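Local atomic coordinates of protection of telomeres protein 1 (Schizosaccharomyces pombe, PDB entry 5USB), a protein that binds single-stranded telomeric DNA, protects the 3'-end overhang of the chromosome and regulates telomerase and telomere length. Residues T10-T24 with K82-I96. The protein carries 1 engineered substitution. Numbering follows the deposited sequence.
With nucleotides of chain B.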
ATOM      1  N   THR A  10       3.786   7.366  -9.757  1.00 19.65           N
ATOM      2  CA  THR A  10       2.857   7.959 -10.705  1.00 20.45           C
ATOM      3  C   THR A  10       2.022   6.853 -11.303  1.00 20.65           C
ATOM      4  O   THR A  10       2.323   5.668 -11.141  1.00 20.45           O
ATOM      5  CB  THR A  10       3.611   8.708 -11.815  1.00 28.11           C
ATOM      6  OG1 THR A  10       4.469   7.781 -12.480  1.00 29.74           O
ATOM      7  CG2 THR A  10       4.440   9.862 -11.232  1.00 33.27           C
ATOM      8  N   PRO A  11       0.970   7.200 -12.013  1.00 20.35           N
ATOM      9  CA  PRO A  11       0.085   6.173 -12.559  1.00 23.35           C
ATOM     10  C   PRO A  11       0.749   5.418 -13.692  1.00 20.63           C
ATOM     11  O   PRO A  11       1.586   5.952 -14.415  1.00 21.42           O
ATOM     12  CB  PRO A  11      -1.112   6.981 -13.059  1.00 24.16           C
ATOM     13  CG  PRO A  11      -0.995   8.283 -12.357  1.00 23.05           C
ATOM     14  CD  PRO A  11       0.429   8.548 -12.236  1.00 26.06           C
ATOM     15  N   HIS A  12       0.368   4.145 -13.827  1.00 19.63           N
ATOM     16  CA  HIS A  12       0.730   3.327 -14.981  1.00 20.68           C
ATOM     17  C   HIS A  12       2.238   3.119 -15.074  1.00 22.24           C
ATOM     18  O   HIS A  12       2.863   3.239 -16.132  1.00 21.06           O
ATOM     19  CB  HIS A  12       0.143   3.947 -16.236  1.00 16.82           C
ATOM     20  CG  HIS A  12      -1.327   4.189 -16.124  1.00 15.50           C
ATOM     21  ND1 HIS A  12      -1.893   5.433 -16.264  1.00 19.41           N
ATOM     22  CD2 HIS A  12      -2.347   3.342 -15.850  1.00 15.43           C
ATOM     23  CE1 HIS A  12      -3.200   5.338 -16.101  1.00 17.09           C
ATOM     24  NE2 HIS A  12      -3.502   4.077 -15.855  1.00 21.62           N
ATOM     25  N   GLN A  13       2.823   2.773 -13.941  1.00 19.96           N
ATOM     26  CA  GLN A  13       4.218   2.393 -13.901  1.00 21.41           C
ATOM     27  C   GLN A  13       4.357   1.179 -13.002  1.00 24.72           C
ATOM     28  O   GLN A  13       3.446   0.827 -12.242  1.00 24.64           O
ATOM     29  CB  GLN A  13       5.102   3.525 -13.403  1.00 25.19           C
ATOM     30  CG  GLN A  13       4.981   3.767 -11.917  1.00 23.48           C
ATOM     31  CD  GLN A  13       5.913   4.844 -11.414  1.00 33.63           C
ATOM     32  OE1 GLN A  13       5.840   5.235 -10.249  1.00 31.64           O
ATOM     33  NE2 GLN A  13       6.789   5.343 -12.287  1.00 38.32           N
ATOM     34  N   ARG A  14       5.489   0.514 -13.153  1.00 20.23           N
ATOM     35  CA  ARG A  14       5.921  -0.493 -12.208  1.00 21.74           C
ATOM     36  C   ARG A  14       6.754   0.204 -11.132  1.00 18.58           C
ATOM     37  O   ARG A  14       7.613   1.024 -11.449  1.00 20.83           O
ATOM     38  CB  ARG A  14       6.732  -1.567 -12.949  1.00 29.79           C
ATOM     39  CG  ARG A  14       7.723  -2.350 -12.106  1.00 32.40           C
ATOM     40  CD  ARG A  14       8.466  -3.409 -12.923  1.00 40.36           C
ATOM     41  NE  ARG A  14       9.553  -2.854 -13.732  1.00 36.08           N
ATOM     42  CZ  ARG A  14      10.772  -2.600 -13.269  1.00 43.60           C
ATOM     43  NH1 ARG A  14      11.072  -2.841 -11.997  1.00 51.66           N
ATOM     44  NH2 ARG A  14      11.706  -2.110 -14.075  1.00 53.73           N
ATOM     45  N   CYS A  15       6.506  -0.111  -9.861  1.00 18.38           N
ATOM     46  CA  CYS A  15       7.292   0.524  -8.825  1.00 17.82           C
ATOM     47  C   CYS A  15       7.496  -0.442  -7.674  1.00 15.41           C
ATOM     48  O   CYS A  15       6.883  -1.514  -7.610  1.00 18.37           O
ATOM     49  CB  CYS A  15       6.635   1.814  -8.358  1.00 20.85           C
ATOM     50  SG  CYS A  15       5.003   1.533  -7.655  1.00 22.44           S
ATOM     51  N   SER A  16       8.407  -0.060  -6.787  1.00 14.96           N
ATOM     52  CA  SER A  16       8.726  -0.783  -5.579  1.00 13.55           C
ATOM     53  C   SER A  16       8.853   0.169  -4.407  1.00 14.62           C
ATOM     54  O   SER A  16       9.395   1.261  -4.555  1.00 14.67           O
ATOM     55  CB  SER A  16      10.053  -1.544  -5.755  1.00 16.66           C
ATOM     56  OG  SER A  16       9.994  -2.414  -6.864  1.00 15.00           O
ATOM     57  N   PHE A  17       8.371  -0.248  -3.229  1.00 13.68           N
ATOM     58  CA  PHE A  17       8.382   0.638  -2.071  1.00 14.70           C
ATOM     59  C   PHE A  17       8.236  -0.159  -0.786  1.00 13.96           C
ATOM     60  O   PHE A  17       7.750  -1.289  -0.782  1.00 13.25           O
ATOM     61  CB  PHE A  17       7.274   1.702  -2.167  1.00 14.19           C
ATOM     62  CG  PHE A  17       5.900   1.150  -2.396  1.00 13.97           C
ATOM     63  CD1 PHE A  17       5.119   0.746  -1.327  1.00 14.55           C
ATOM     64  CD2 PHE A  17       5.376   1.088  -3.672  1.00 14.29           C
ATOM     65  CE1 PHE A  17       3.859   0.231  -1.539  1.00 14.24           C
ATOM     66  CE2 PHE A  17       4.094   0.590  -3.893  1.00 16.03           C
ATOM     67  CZ  PHE A  17       3.344   0.161  -2.812  1.00 14.13           C
ATOM     68  N   TYR A  18       8.640   0.475   0.302  1.00 13.23           N
ATOM     69  CA  TYR A  18       8.410   0.029   1.665  1.00 12.78           C
ATOM     70  C   TYR A  18       7.231   0.829   2.219  1.00 12.01           C
ATOM     71  O   TYR A  18       7.097   2.022   1.941  1.00 14.15           O
ATOM     72  CB  TYR A  18       9.652   0.290   2.534  1.00 14.55           C
ATOM     73  CG  TYR A  18      10.825  -0.611   2.226  1.00 15.92           C
ATOM     74  CD1 TYR A  18      10.980  -1.774   2.941  1.00 16.82           C
ATOM     75  CD2 TYR A  18      11.765  -0.277   1.268  1.00 22.45           C
ATOM     76  CE1 TYR A  18      12.042  -2.613   2.689  1.00 19.26           C
ATOM     77  CE2 TYR A  18      12.828  -1.104   1.001  1.00 20.10           C
ATOM     78  CZ  TYR A  18      12.965  -2.260   1.707  1.00 21.81           C
ATOM     79  OH  TYR A  18      14.038  -3.123   1.462  1.00 25.23           O
ATOM     80  N   ALA A  19       6.404   0.189   3.030  1.00 12.70           N
ATOM     81  CA  ALA A  19       5.249   0.887   3.577  1.00 14.50           C
ATOM     82  C   ALA A  19       4.761   0.187   4.831  1.00 14.63           C
ATOM     83  O   ALA A  19       5.088  -0.975   5.101  1.00 14.25           O
ATOM     84  CB  ALA A  19       4.132   0.956   2.552  1.00 14.95           C
ATOM     85  N   GLN A  20       3.966   0.916   5.601  1.00 11.95           N
ATOM     86  CA  GLN A  20       3.270   0.369   6.749  1.00 11.88           C
ATOM     87  C   GLN A  20       1.795   0.167   6.411  1.00 13.00           C
ATOM     88  O   GLN A  20       1.172   1.010   5.758  1.00 11.80           O
ATOM     89  CB  GLN A  20       3.401   1.282   7.964  1.00 13.77           C
ATOM     90  CG  GLN A  20       2.890   0.586   9.210  1.00 16.80           C
ATOM     91  CD  GLN A  20       3.179   1.317  10.492  1.00 18.69           C
ATOM     92  OE1 GLN A  20       3.258   2.538  10.523  1.00 17.83           O
ATOM     93  NE2 GLN A  20       3.254   0.557  11.592  1.00 19.07           N
ATOM     94  N   VAL A  21       1.262  -0.979   6.827  1.00 12.00           N
ATOM     95  CA  VAL A  21      -0.125  -1.332   6.562  1.00 10.46           C
ATOM     96  C   VAL A  21      -1.008  -0.641   7.589  1.00 12.41           C
ATOM     97  O   VAL A  21      -0.877  -0.865   8.803  1.00 11.58           O
ATOM     98  CB  VAL A  21      -0.334  -2.850   6.592  1.00 11.08           C
ATOM     99  CG1 VAL A  21      -1.802  -3.171   6.373  1.00 11.00           C
ATOM    100  CG2 VAL A  21       0.507  -3.508   5.567  1.00 12.36           C
ATOM    101  N   ILE A  22      -1.958   0.141   7.094  1.00 12.23           N
ATOM    102  CA  ILE A  22      -2.904   0.845   7.950  1.00 10.41           C
ATOM    103  C   ILE A  22      -4.195   0.073   8.109  1.00 12.18           C
ATOM    104  O   ILE A  22      -4.743   0.005   9.210  1.00 15.69           O
ATOM    105  CB  ILE A  22      -3.176   2.260   7.392  1.00 13.73           C
ATOM    106  CG1 ILE A  22      -1.914   3.106   7.291  1.00 14.86           C
ATOM    107  CG2 ILE A  22      -4.221   2.933   8.269  1.00 13.25           C
ATOM    108  CD1 ILE A  22      -1.188   3.268   8.617  1.00 20.04           C
ATOM    109  N   LYS A  23      -4.673  -0.518   7.023  1.00 10.68           N
ATOM    110  CA  LYS A  23      -5.963  -1.178   6.992  1.00 12.30           C
ATOM    111  C   LYS A  23      -5.899  -2.377   6.062  1.00 10.28           C
ATOM    112  O   LYS A  23      -5.263  -2.319   5.007  1.00 10.39           O
ATOM    113  CB  LYS A  23      -7.044  -0.200   6.504  1.00 11.86           C
ATOM    114  CG  LYS A  23      -8.439  -0.789   6.421  1.00 13.73           C
ATOM    115  CD  LYS A  23      -9.393   0.276   5.972  1.00 15.53           C
ATOM    116  CE  LYS A  23     -10.757  -0.312   5.640  1.00 17.10           C
ATOM    117  NZ  LYS A  23     -11.475  -0.716   6.835  1.00 18.22           N
ATOM    118  N   THR A  24      -6.577  -3.450   6.453  1.00 10.04           N
ATOM    119  CA  THR A  24      -6.793  -4.597   5.593  1.00 10.63           C
ATOM    120  C   THR A  24      -8.278  -4.871   5.478  1.00 11.55           C
ATOM    121  O   THR A  24      -9.039  -4.590   6.404  1.00 13.06           O
ATOM    122  CB  THR A  24      -6.091  -5.864   6.117  1.00 11.99           C
ATOM    123  OG1 THR A  24      -6.613  -6.256   7.376  1.00 16.15           O
ATOM    124  CG2 THR A  24      -4.608  -5.633   6.283  1.00 13.02           C
ATOM    125  N   LYS A  82      -1.087  -8.108   8.311  1.00 15.19           N
ATOM    126  CA  LYS A  82      -1.997  -7.553   9.311  1.00 15.41           C
ATOM    127  C   LYS A  82      -1.782  -6.058   9.416  1.00 12.91           C
ATOM    128  O   LYS A  82      -0.711  -5.531   9.113  1.00 13.86           O
ATOM    129  CB  LYS A  82      -1.784  -8.125  10.723  1.00 18.71           C
ATOM    130  CG  LYS A  82      -1.798  -9.658  10.872  1.00 21.47           C
ATOM    131  CD  LYS A  82      -3.104 -10.259  10.471  1.00 28.92           C
ATOM    132  CE  LYS A  82      -3.034 -11.787  10.487  1.00 32.66           C
ATOM    133  NZ  LYS A  82      -4.261 -12.370   9.867  1.00 31.91           N
ATOM    134  N   GLU A  83      -2.805  -5.377   9.907  1.00 14.95           N
ATOM    135  CA  GLU A  83      -2.684  -3.967  10.214  1.00 14.20           C
ATOM    136  C   GLU A  83      -1.514  -3.726  11.169  1.00 11.51           C
ATOM    137  O   GLU A  83      -1.370  -4.433  12.176  1.00 13.96           O
ATOM    138  CB  GLU A  83      -4.007  -3.469  10.817  1.00 14.61           C
ATOM    139  CG  GLU A  83      -5.105  -3.543   9.776  1.00 17.93           C
ATOM    140  CD  GLU A  83      -6.480  -3.081  10.207  1.00 21.98           C
ATOM    141  OE1 GLU A  83      -7.388  -3.035   9.327  1.00 15.75           O
ATOM    142  OE2 GLU A  83      -6.658  -2.742  11.400  1.00 22.94           O
ATOM    143  N   GLY A  84      -0.712  -2.726  10.852  1.00 14.31           N
ATOM    144  CA  GLY A  84       0.475  -2.375  11.615  1.00 14.70           C
ATOM    145  C   GLY A  84       1.746  -3.032  11.122  1.00 16.85           C
ATOM    146  O   GLY A  84       2.856  -2.544  11.432  1.00 18.28           O
ATOM    147  N   ASP A  85       1.619  -4.084  10.322  1.00 14.99           N
ATOM    148  CA  ASP A  85       2.788  -4.697   9.723  1.00 14.21           C
ATOM    149  C   ASP A  85       3.471  -3.745   8.727  1.00 16.06           C
ATOM    150  O   ASP A  85       2.864  -2.829   8.146  1.00 16.26           O
ATOM    151  CB  ASP A  85       2.417  -5.973   8.973  1.00 15.55           C
ATOM    152  CG  ASP A  85       2.096  -7.132   9.863  1.00 20.46           C
ATOM    153  OD1 ASP A  85       2.336  -7.083  11.093  1.00 20.52           O
ATOM    154  OD2 ASP A  85       1.595  -8.133   9.296  1.00 21.89           O
ATOM    155  N   TYR A  86       4.766  -3.980   8.520  1.00 14.57           N
ATOM    156  CA  TYR A  86       5.512  -3.334   7.459  1.00 14.59           C
ATOM    157  C   TYR A  86       5.653  -4.295   6.299  1.00 14.21           C
ATOM    158  O   TYR A  86       5.765  -5.510   6.502  1.00 15.51           O
ATOM    159  CB  TYR A  86       6.888  -2.888   7.957  1.00 18.21           C
ATOM    160  CG  TYR A  86       6.815  -1.891   9.069  1.00 19.02           C
ATOM    161  CD1 TYR A  86       6.755  -0.550   8.796  1.00 17.49           C
ATOM    162  CD2 TYR A  86       6.796  -2.298  10.384  1.00 20.83           C
ATOM    163  CE1 TYR A  86       6.681   0.384   9.806  1.00 19.97           C
ATOM    164  CE2 TYR A  86       6.702  -1.384  11.401  1.00 22.71           C
ATOM    165  CZ  TYR A  86       6.662  -0.041  11.104  1.00 23.64           C
ATOM    166  OH  TYR A  86       6.586   0.897  12.135  1.00 26.96           O
ATOM    167  N   VAL A  87       5.556  -3.765   5.095  1.00 12.12           N
ATOM    168  CA  VAL A  87       5.631  -4.565   3.886  1.00 11.93           C
ATOM    169  C   VAL A  87       6.625  -3.926   2.918  1.00 15.05           C
ATOM    170  O   VAL A  87       6.875  -2.716   2.938  1.00 13.90           O
ATOM    171  CB  VAL A  87       4.261  -4.779   3.202  1.00 12.75           C
ATOM    172  CG1 VAL A  87       3.297  -5.584   4.082  1.00 14.59           C
ATOM    173  CG2 VAL A  87       3.616  -3.480   2.826  1.00 16.34           C
ATOM    174  N   VAL A  88       7.188  -4.769   2.056  1.00 13.24           N
ATOM    175  CA  VAL A  88       7.959  -4.338   0.892  1.00 12.75           C
ATOM    176  C   VAL A  88       7.249  -4.899  -0.329  1.00 13.21           C
ATOM    177  O   VAL A  88       7.005  -6.106  -0.419  1.00 13.19           O
ATOM    178  CB  VAL A  88       9.439  -4.766   0.959  1.00 14.43           C
ATOM    179  CG1 VAL A  88       9.626  -6.256   1.128  1.00 17.19           C
ATOM    180  CG2 VAL A  88      10.166  -4.172  -0.260  1.00 17.23           C
ATOM    181  N   MET A  89       6.853  -4.006  -1.231  1.00 14.95           N
ATOM    182  CA  MET A  89       6.149  -4.352  -2.458  1.00 13.56           C
ATOM    183  C   MET A  89       7.115  -4.096  -3.604  1.00 13.36           C
ATOM    184  O   MET A  89       7.695  -3.023  -3.683  1.00 13.70           O
ATOM    185  CB  MET A  89       4.865  -3.512  -2.563  1.00 17.29           C
ATOM    186  CG  MET A  89       3.970  -3.843  -1.315  1.00 21.48           C
ATOM    187  SD  MET A  89       2.320  -3.159  -1.219  1.00 25.68           S
ATOM    188  CE  MET A  89       1.706  -3.837  -2.715  1.00 20.52           C
ATOM    189  N   LYS A  90       7.312  -5.099  -4.452  1.00 12.45           N
ATOM    190  CA  LYS A  90       8.319  -5.050  -5.502  1.00 13.32           C
ATOM    191  C   LYS A  90       7.651  -5.245  -6.848  1.00 14.71           C
ATOM    192  O   LYS A  90       6.844  -6.160  -7.022  1.00 14.72           O
ATOM    193  CB  LYS A  90       9.396  -6.113  -5.267  1.00 14.75           C
ATOM    194  CG  LYS A  90      10.303  -5.784  -4.131  1.00 17.33           C
ATOM    195  CD  LYS A  90      11.325  -6.866  -3.865  1.00 20.80           C
ATOM    196  CE  LYS A  90      12.096  -6.591  -2.615  1.00 23.90           C
ATOM    197  NZ  LYS A  90      12.815  -7.811  -2.122  1.00 28.92           N
ATOM    198  N   ASN A  91       7.909  -4.304  -7.758  1.00 13.65           N
ATOM    199  CA  ASN A  91       7.499  -4.395  -9.149  1.00 15.72           C
ATOM    200  C   ASN A  91       5.988  -4.476  -9.304  1.00 17.92           C
ATOM    201  O   ASN A  91       5.470  -5.114 -10.217  1.00 20.60           O
ATOM    202  CB  ASN A  91       8.194  -5.577  -9.833  1.00 20.30           C
ATOM    203  CG  ASN A  91       9.687  -5.464  -9.732  1.00 21.11           C
ATOM    204  OD1 ASN A  91      10.241  -4.412 -10.018  1.00 21.45           O
ATOM    205  ND2 ASN A  91      10.345  -6.509  -9.234  1.00 26.25           N
ATOM    206  N   VAL A  92       5.279  -3.773  -8.452  1.00 16.75           N
ATOM    207  CA  VAL A  92       3.835  -3.716  -8.533  1.00 14.68           C
ATOM    208  C   VAL A  92       3.428  -2.597  -9.470  1.00 18.37           C
ATOM    209  O   VAL A  92       4.184  -1.671  -9.760  1.00 20.97           O
ATOM    210  CB  VAL A  92       3.216  -3.557  -7.133  1.00 16.76           C
ATOM    211  CG1 VAL A  92       3.529  -4.772  -6.289  1.00 18.00           C
ATOM    212  CG2 VAL A  92       3.712  -2.293  -6.457  1.00 18.97           C
ATOM    213  N   ARG A  93       2.247  -2.769 -10.018  1.00 18.68           N
ATOM    214  CA  ARG A  93       1.686  -1.923 -11.040  1.00 20.96           C
ATOM    215  C   ARG A  93       0.737  -0.907 -10.428  1.00 16.23           C
ATOM    216  O   ARG A  93       0.023  -1.210  -9.464  1.00 18.23           O
ATOM    217  CB  ARG A  93       0.941  -2.826 -12.013  1.00 24.62           C
ATOM    218  CG  ARG A  93       0.461  -2.186 -13.204  1.00 41.57           C
ATOM    219  CD  ARG A  93       1.574  -1.882 -14.150  1.00 43.26           C
ATOM    220  NE  ARG A  93       1.002  -0.963 -15.090  1.00 44.88           N
ATOM    221  CZ  ARG A  93       1.645  -0.277 -16.014  1.00 37.54           C
ATOM    222  NH1 ARG A  93       2.974  -0.369 -16.185  1.00 30.90           N
ATOM    223  NH2 ARG A  93       0.902   0.529 -16.752  1.00 23.17           N
ATOM    224  N   THR A  94       0.755   0.313 -10.941  1.00 16.51           N
ATOM    225  CA  THR A  94      -0.206   1.309 -10.503  1.00 15.70           C
ATOM    226  C   THR A  94      -1.189   1.638 -11.622  1.00 16.52           C
ATOM    227  O   THR A  94      -0.917   1.448 -12.812  1.00 18.94           O
ATOM    228  CB  THR A  94       0.493   2.589 -10.077  1.00 18.82           C
ATOM    229  OG1 THR A  94       1.101   3.164 -11.234  1.00 18.53           O
ATOM    230  CG2 THR A  94       1.549   2.309  -9.062  1.00 18.19           C
ATOM    231  N   LYS A  95      -2.355   2.117 -11.222  1.00 15.38           N
ATOM    232  CA  LYS A  95      -3.373   2.541 -12.167  1.00 15.78           C
ATOM    233  C   LYS A  95      -4.170   3.653 -11.520  1.00 21.25           C
ATOM    234  O   LYS A  95      -3.929   4.049 -10.371  1.00 18.94           O
ATOM    235  CB  LYS A  95      -4.282   1.386 -12.589  1.00 21.99           C
ATOM    236  CG  LYS A  95      -5.060   0.751 -11.459  1.00 23.45           C
ATOM    237  CD  LYS A  95      -5.998  -0.329 -11.949  1.00 33.42           C
ATOM    238  CE  LYS A  95      -7.238   0.256 -12.571  1.00 35.42           C
ATOM    239  NZ  LYS A  95      -8.384  -0.648 -12.362  1.00 36.87           N
ATOM    240  N   ILE A  96      -5.128   4.160 -12.285  1.00 21.46           N
ATOM    241  CA  ILE A  96      -6.061   5.178 -11.835  1.00 24.70           C
ATOM    242  C   ILE A  96      -7.438   4.554 -11.856  1.00 26.04           C
ATOM    243  O   ILE A  96      -7.778   3.841 -12.811  1.00 27.03           O
ATOM    244  CB  ILE A  96      -6.011   6.412 -12.756  1.00 28.04           C
ATOM    245  CG1 ILE A  96      -4.620   7.031 -12.709  1.00 30.17           C
ATOM    246  CG2 ILE A  96      -7.070   7.390 -12.356  1.00 32.64           C
ATOM    247  CD1 ILE A  96      -4.299   7.684 -11.376  1.00 37.38           C
TER
ATOM    248  P    DG B   7     -18.659   2.210   9.290  1.00 32.29           P
ATOM    249  OP1  DG B   7     -20.056   2.673   9.423  1.00 36.19           O
ATOM    250  OP2  DG B   7     -17.736   2.370  10.383  1.00 29.19           O
ATOM    251  O5'  DG B   7     -18.629   0.659   8.930  1.00 25.49           O
ATOM    252  C5'  DG B   7     -19.680   0.082   8.179  1.00 25.94           C
ATOM    253  C4'  DG B   7     -19.326  -1.335   7.805  1.00 21.85           C
ATOM    254  O4'  DG B   7     -18.346  -1.300   6.749  1.00 19.43           O
ATOM    255  C3'  DG B   7     -18.718  -2.178   8.929  1.00 23.68           C
ATOM    256  O3'  DG B   7     -19.387  -3.423   8.973  1.00 24.81           O
ATOM    257  C2'  DG B   7     -17.336  -2.524   8.416  1.00 21.91           C
ATOM    258  C1'  DG B   7     -17.485  -2.387   6.928  1.00 15.47           C
ATOM    259  N9   DG B   7     -16.224  -2.088   6.276  1.00 12.64           N
ATOM    260  C8   DG B   7     -15.090  -1.595   6.865  1.00 16.78           C
ATOM    261  N7   DG B   7     -14.089  -1.487   6.037  1.00 11.90           N
ATOM    262  C5   DG B   7     -14.590  -1.947   4.832  1.00 12.09           C
ATOM    263  C6   DG B   7     -13.962  -2.088   3.573  1.00 16.45           C
ATOM    264  O6   DG B   7     -12.813  -1.794   3.257  1.00 14.96           O
ATOM    265  N1   DG B   7     -14.835  -2.598   2.618  1.00 13.35           N
ATOM    266  C2   DG B   7     -16.140  -2.944   2.855  1.00 14.83           C
ATOM    267  N2   DG B   7     -16.819  -3.426   1.812  1.00 16.93           N
ATOM    268  N3   DG B   7     -16.734  -2.828   4.028  1.00 15.52           N
ATOM    269  C4   DG B   7     -15.906  -2.329   4.966  1.00 12.80           C
ATOM    270  P    DG B   2     -15.495  -6.857 -12.958  1.00 73.77           P
ATOM    271  OP1  DG B   2     -16.654  -7.758 -13.108  1.00 69.03           O
ATOM    272  OP2  DG B   2     -15.257  -5.773 -13.918  1.00 58.58           O
ATOM    273  O5'  DG B   2     -15.575  -6.227 -11.502  1.00 57.60           O
ATOM    274  C5'  DG B   2     -15.804  -7.056 -10.368  1.00 43.41           C
ATOM    275  C4'  DG B   2     -15.491  -6.270  -9.119  1.00 49.59           C
ATOM    276  O4'  DG B   2     -14.083  -6.277  -8.823  1.00 46.69           O
ATOM    277  C3'  DG B   2     -15.838  -4.794  -9.209  1.00 43.91           C
ATOM    278  O3'  DG B   2     -17.225  -4.705  -8.945  1.00 40.58           O
ATOM    279  C2'  DG B   2     -14.975  -4.212  -8.104  1.00 39.84           C
ATOM    280  C1'  DG B   2     -13.720  -5.060  -8.169  1.00 37.11           C
ATOM    281  N9   DG B   2     -12.625  -4.469  -8.922  1.00 31.23           N
ATOM    282  C8   DG B   2     -12.261  -4.813 -10.193  1.00 32.82           C
ATOM    283  N7   DG B   2     -11.241  -4.138 -10.638  1.00 35.92           N
ATOM    284  C5   DG B   2     -10.937  -3.265  -9.609  1.00 27.38           C
ATOM    285  C6   DG B   2      -9.931  -2.275  -9.522  1.00 28.50           C
ATOM    286  O6   DG B   2      -9.070  -1.986 -10.351  1.00 32.25           O
ATOM    287  N1   DG B   2      -9.980  -1.601  -8.308  1.00 34.20           N
ATOM    288  C2   DG B   2     -10.868  -1.872  -7.296  1.00 33.43           C
ATOM    289  N2   DG B   2     -10.745  -1.135  -6.194  1.00 36.26           N
ATOM    290  N3   DG B   2     -11.815  -2.793  -7.369  1.00 36.82           N
ATOM    291  C4   DG B   2     -11.788  -3.450  -8.544  1.00 29.74           C
TER
HETATM  292  O   HOH W   1       5.707   3.298  11.683  1.00 24.73           O
HETATM  293  O   HOH W   2     -10.488  -3.133   8.046  1.00 20.33           O
HETATM  294  O   HOH W   3      -5.260  -6.993  10.035  1.00 25.07           O
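Val87 and Ala19 exchange paired backbone bonds, as do Met89 with Phe17 and Val92 with Cys15, so strand 14-24 runs antiparallel to 86-90 and then to 92-96. A G1 bulge at Asn91 and Val92 shifts the register by one residue; there Asn91 N donates to Ser16 OG (3.0 Å), while Asn91 OD1 accepts from Arg14 NH1 (2.7 Å), the guanidinium and amide planes standing 55° apart. Thr94 OG1 donates in the carbonyl plane to Thr10 O (2.8 Å) and accepts an almost straight bond from Gln13 N (3.2 Å). In the turn before strand 86-90, Glu83 OE1 accepts from Thr24 N on its anti lone pair (3.0 Å).

Gln20 extends with CG anti to the backbone N (chi1 -170°), which lays its amide over the Tyr86 ring, planes 13° apart. Gln20 NE2 donates to Gly84 O (3.1 Å), and one water joins Gln20 OE1 to Tyr86 OH. A leucine here would probably leave Gly84 O without this donor and the water without its Gln20 acceptor, and end the amide-ring stack. Met89 CB lies over the Phe17 ring and Met89 SD approaches it obliquely, 3.7 Å from Phe17 CE1.

Lys23 NZ donates to N7 of DG7 of chain B (2.8 Å), and Lys95 NZ lies doubtfully close to O6 of DG2 of chain B, so both ends of this pairing in the OB-fold ssDNA-binding domain of the longer protein reach bound DNA. Strand 31-36 flanks 14-24 through Ala19 and Val35, strand 117-121 pairs with 86-90, and 102-106 borders 92-96, its Leu106 meeting Met89 and Val92.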